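Local coordinates for protein 6-phospho-alpha-glucosidase (Merdibacter massiliensis, PDB 6VC6) that probably hydrolyses 6-phospho-alpha-glucosides as a family 4 glycosidase that uses NAD and a manganese ion, at residues Pro47-Phe51 with Phe296-Arg300. Residues are numbered along the deposited sequence; the frame is centred on the assembly and turned at random.
Sequences PIGEF and FAECR
The ring of Phe-296 receives Pro-47 at its edge, near the ring plane, with CG of the proline 4.0 Å from CE1 of the phenylalanine. Ile-48 comes obliquely upon the neighbouring CE1 and CZ, its CD1 3.7 Å from CZ of Phe-296. One face of the Arg-300 guanidinium lies against CD1 of Phe-296, which is set off toward the rim of the group; the compact, apolar ring of Pro-47 suits a place touching both, its CG also 4.0 Å from Arg-300 NH1. SG of Cys-299 makes an oblique sulfur-aromatic contact with the Phe-51 ring, 4.4 Å from the centroid and 28° off the normal. CG of Phe-51 is anti to its backbone N (chi1 161°), which lays the near end of the ring, CG and CD1, beside the sulfur; cysteine is small enough to fit where CA atoms of Phe-51 and Cys-299 come within 5.5 Å. The short segments 47-51 and 296-300 cross at 49°, joining helix 42-59, of the NAD-binding Rossmann-like domain of family 4 glycosidases, to helix 291-305. Pro-17 of helix 16-25 touches both Phe-51 and Cys-299. The side chain of Phe-296 lies about 6 Å from the bound NAD; an alanine here removes the ring, and Ile-48 CD1 and Pro-47 CG would probably face a gap. Glu-298 OE1 comes obliquely near Phe-51 CE2 (4.4 Å), its charge meeting Lys-21 in a long, weak ion pair.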
ATOM      1  N   PRO A  47      -6.879  12.403  19.722  1.00 43.66           N
ATOM      2  CA  PRO A  47      -7.769  11.366  20.271  1.00 45.39           C
ATOM      3  C   PRO A  47      -7.233   9.958  20.090  1.00 50.49           C
ATOM      4  O   PRO A  47      -7.571   9.068  20.881  1.00 49.20           O
ATOM      5  CB  PRO A  47      -9.078  11.578  19.497  1.00 48.98           C
ATOM      6  CG  PRO A  47      -8.668  12.246  18.239  1.00 47.96           C
ATOM      7  CD  PRO A  47      -7.528  13.138  18.619  1.00 44.23           C
ATOM      8  N   ILE A  48      -6.404   9.727  19.072  1.00 48.64           N
ATOM      9  CA  ILE A  48      -5.790   8.414  18.906  1.00 50.43           C
ATOM     10  C   ILE A  48      -4.707   8.199  19.957  1.00 47.39           C
ATOM     11  O   ILE A  48      -4.573   7.104  20.516  1.00 45.21           O
ATOM     12  CB  ILE A  48      -5.241   8.264  17.476  1.00 50.84           C
ATOM     13  CG1 ILE A  48      -6.396   8.148  16.479  1.00 51.14           C
ATOM     14  CG2 ILE A  48      -4.324   7.056  17.373  1.00 46.52           C
ATOM     15  CD1 ILE A  48      -6.014   8.489  15.059  1.00 51.57           C
ATOM     16  N   GLY A  49      -3.932   9.243  20.255  1.00 46.99           N
ATOM     17  CA  GLY A  49      -2.891   9.114  21.262  1.00 50.91           C
ATOM     18  C   GLY A  49      -3.444   8.962  22.666  1.00 50.69           C
ATOM     19  O   GLY A  49      -2.902   8.205  23.476  1.00 52.31           O
ATOM     20  N   GLU A  50      -4.524   9.682  22.978  1.00 55.16           N
ATOM     21  CA  GLU A  50      -5.149   9.535  24.288  1.00 54.30           C
ATOM     22  C   GLU A  50      -5.793   8.164  24.447  1.00 53.90           C
ATOM     23  O   GLU A  50      -5.814   7.615  25.554  1.00 53.70           O
ATOM     24  CB  GLU A  50      -6.179  10.641  24.510  1.00 48.96           C
ATOM     25  CG  GLU A  50      -5.580  12.036  24.578  1.00 60.20           C
ATOM     26  CD  GLU A  50      -4.617  12.204  25.738  1.00 62.63           C
ATOM     27  OE1 GLU A  50      -4.866  11.617  26.812  1.00 65.83           O
ATOM     28  OE2 GLU A  50      -3.608  12.921  25.574  1.00 59.75           O
ATOM     29  N   PHE A  51      -6.322   7.599  23.359  1.00 50.48           N
ATOM     30  CA  PHE A  51      -6.816   6.228  23.408  1.00 49.75           C
ATOM     31  C   PHE A  51      -5.681   5.249  23.673  1.00 55.66           C
ATOM     32  O   PHE A  51      -5.850   4.275  24.416  1.00 53.23           O
ATOM     33  CB  PHE A  51      -7.533   5.881  22.101  1.00 48.22           C
ATOM     34  CG  PHE A  51      -7.674   4.402  21.859  1.00 51.40           C
ATOM     35  CD1 PHE A  51      -6.810   3.740  21.001  1.00 55.12           C
ATOM     36  CD2 PHE A  51      -8.672   3.677  22.487  1.00 52.91           C
ATOM     37  CE1 PHE A  51      -6.937   2.382  20.778  1.00 50.40           C
ATOM     38  CE2 PHE A  51      -8.806   2.319  22.266  1.00 53.22           C
ATOM     39  CZ  PHE A  51      -7.936   1.670  21.411  1.00 55.02           C
ATOM     40  N   PHE A 296     -12.675   6.770  14.840  1.00 48.86           N
ATOM     41  CA  PHE A 296     -12.544   7.955  15.682  1.00 48.56           C
ATOM     42  C   PHE A 296     -13.640   8.021  16.740  1.00 51.19           C
ATOM     43  O   PHE A 296     -13.431   8.611  17.806  1.00 55.71           O
ATOM     44  CB  PHE A 296     -12.553   9.219  14.823  1.00 48.75           C
ATOM     45  CG  PHE A 296     -11.199   9.602  14.296  1.00 48.13           C
ATOM     46  CD1 PHE A 296     -10.322  10.343  15.070  1.00 51.04           C
ATOM     47  CD2 PHE A 296     -10.802   9.215  13.026  1.00 46.58           C
ATOM     48  CE1 PHE A 296      -9.074  10.694  14.587  1.00 52.87           C
ATOM     49  CE2 PHE A 296      -9.556   9.563  12.539  1.00 47.15           C
ATOM     50  CZ  PHE A 296      -8.691  10.303  13.319  1.00 46.69           C
ATOM     51  N   ALA A 297     -14.804   7.425  16.472  1.00 51.16           N
ATOM     52  CA  ALA A 297     -15.881   7.446  17.458  1.00 51.85           C
ATOM     53  C   ALA A 297     -15.584   6.514  18.624  1.00 57.20           C
ATOM     54  O   ALA A 297     -15.916   6.827  19.775  1.00 58.71           O
ATOM     55  CB  ALA A 297     -17.211   7.075  16.802  1.00 47.65           C
ATOM     56  N   GLU A 298     -14.960   5.364  18.345  1.00 54.69           N
ATOM     57  CA  GLU A 298     -14.437   4.324  19.227  1.00 58.83           C
ATOM     58  C   GLU A 298     -13.533   4.919  20.300  1.00 59.94           C
ATOM     59  O   GLU A 298     -13.537   4.463  21.449  1.00 61.86           O
ATOM     60  CB  GLU A 298     -13.674   3.278  18.416  1.00 60.99           C
ATOM     61  CG  GLU A 298     -13.752   1.877  19.017  1.00 76.67           C
ATOM     62  CD  GLU A 298     -12.481   1.069  18.849  1.00 87.00           C
ATOM     63  OE1 GLU A 298     -11.991   0.513  19.854  1.00 85.46           O
ATOM     64  OE2 GLU A 298     -11.989   0.961  17.705  1.00 88.65           O
ATOM     65  N   CYS A 299     -12.533   5.579  19.707  1.00 52.43           N
ATOM     66  CA  CYS A 299     -11.496   6.236  20.496  1.00 50.38           C
ATOM     67  C   CYS A 299     -12.096   7.292  21.411  1.00 56.72           C
ATOM     68  O   CYS A 299     -11.692   7.419  22.571  1.00 55.12           O
ATOM     69  CB  CYS A 299     -10.448   6.859  19.572  1.00 48.65           C
ATOM     70  SG  CYS A 299      -9.478   5.676  18.600  1.00 55.50           S
ATOM     71  N   ARG A 300     -13.067   8.058  20.907  1.00 54.01           N
ATOM     72  CA  ARG A 300     -13.712   9.070  21.736  1.00 54.66           C
ATOM     73  C   ARG A 300     -14.644   8.442  22.765  1.00 55.50           C
ATOM     74  O   ARG A 300     -14.902   9.044  23.813  1.00 60.34           O
ATOM     75  CB  ARG A 300     -14.463  10.067  20.854  1.00 55.94           C
ATOM     76  CG  ARG A 300     -13.637  11.291  20.491  1.00 59.59           C
ATOM     77  CD  ARG A 300     -14.021  11.854  19.134  1.00 60.98           C
ATOM     78  NE  ARG A 300     -13.053  12.841  18.665  1.00 68.22           N
ATOM     79  CZ  ARG A 300     -12.924  13.221  17.397  1.00 65.52           C
ATOM     80  NH1 ARG A 300     -12.013  14.125  17.064  1.00 57.50           N
ATOM     81  NH2 ARG A 300     -13.708  12.700  16.462  1.00 67.25           N
TER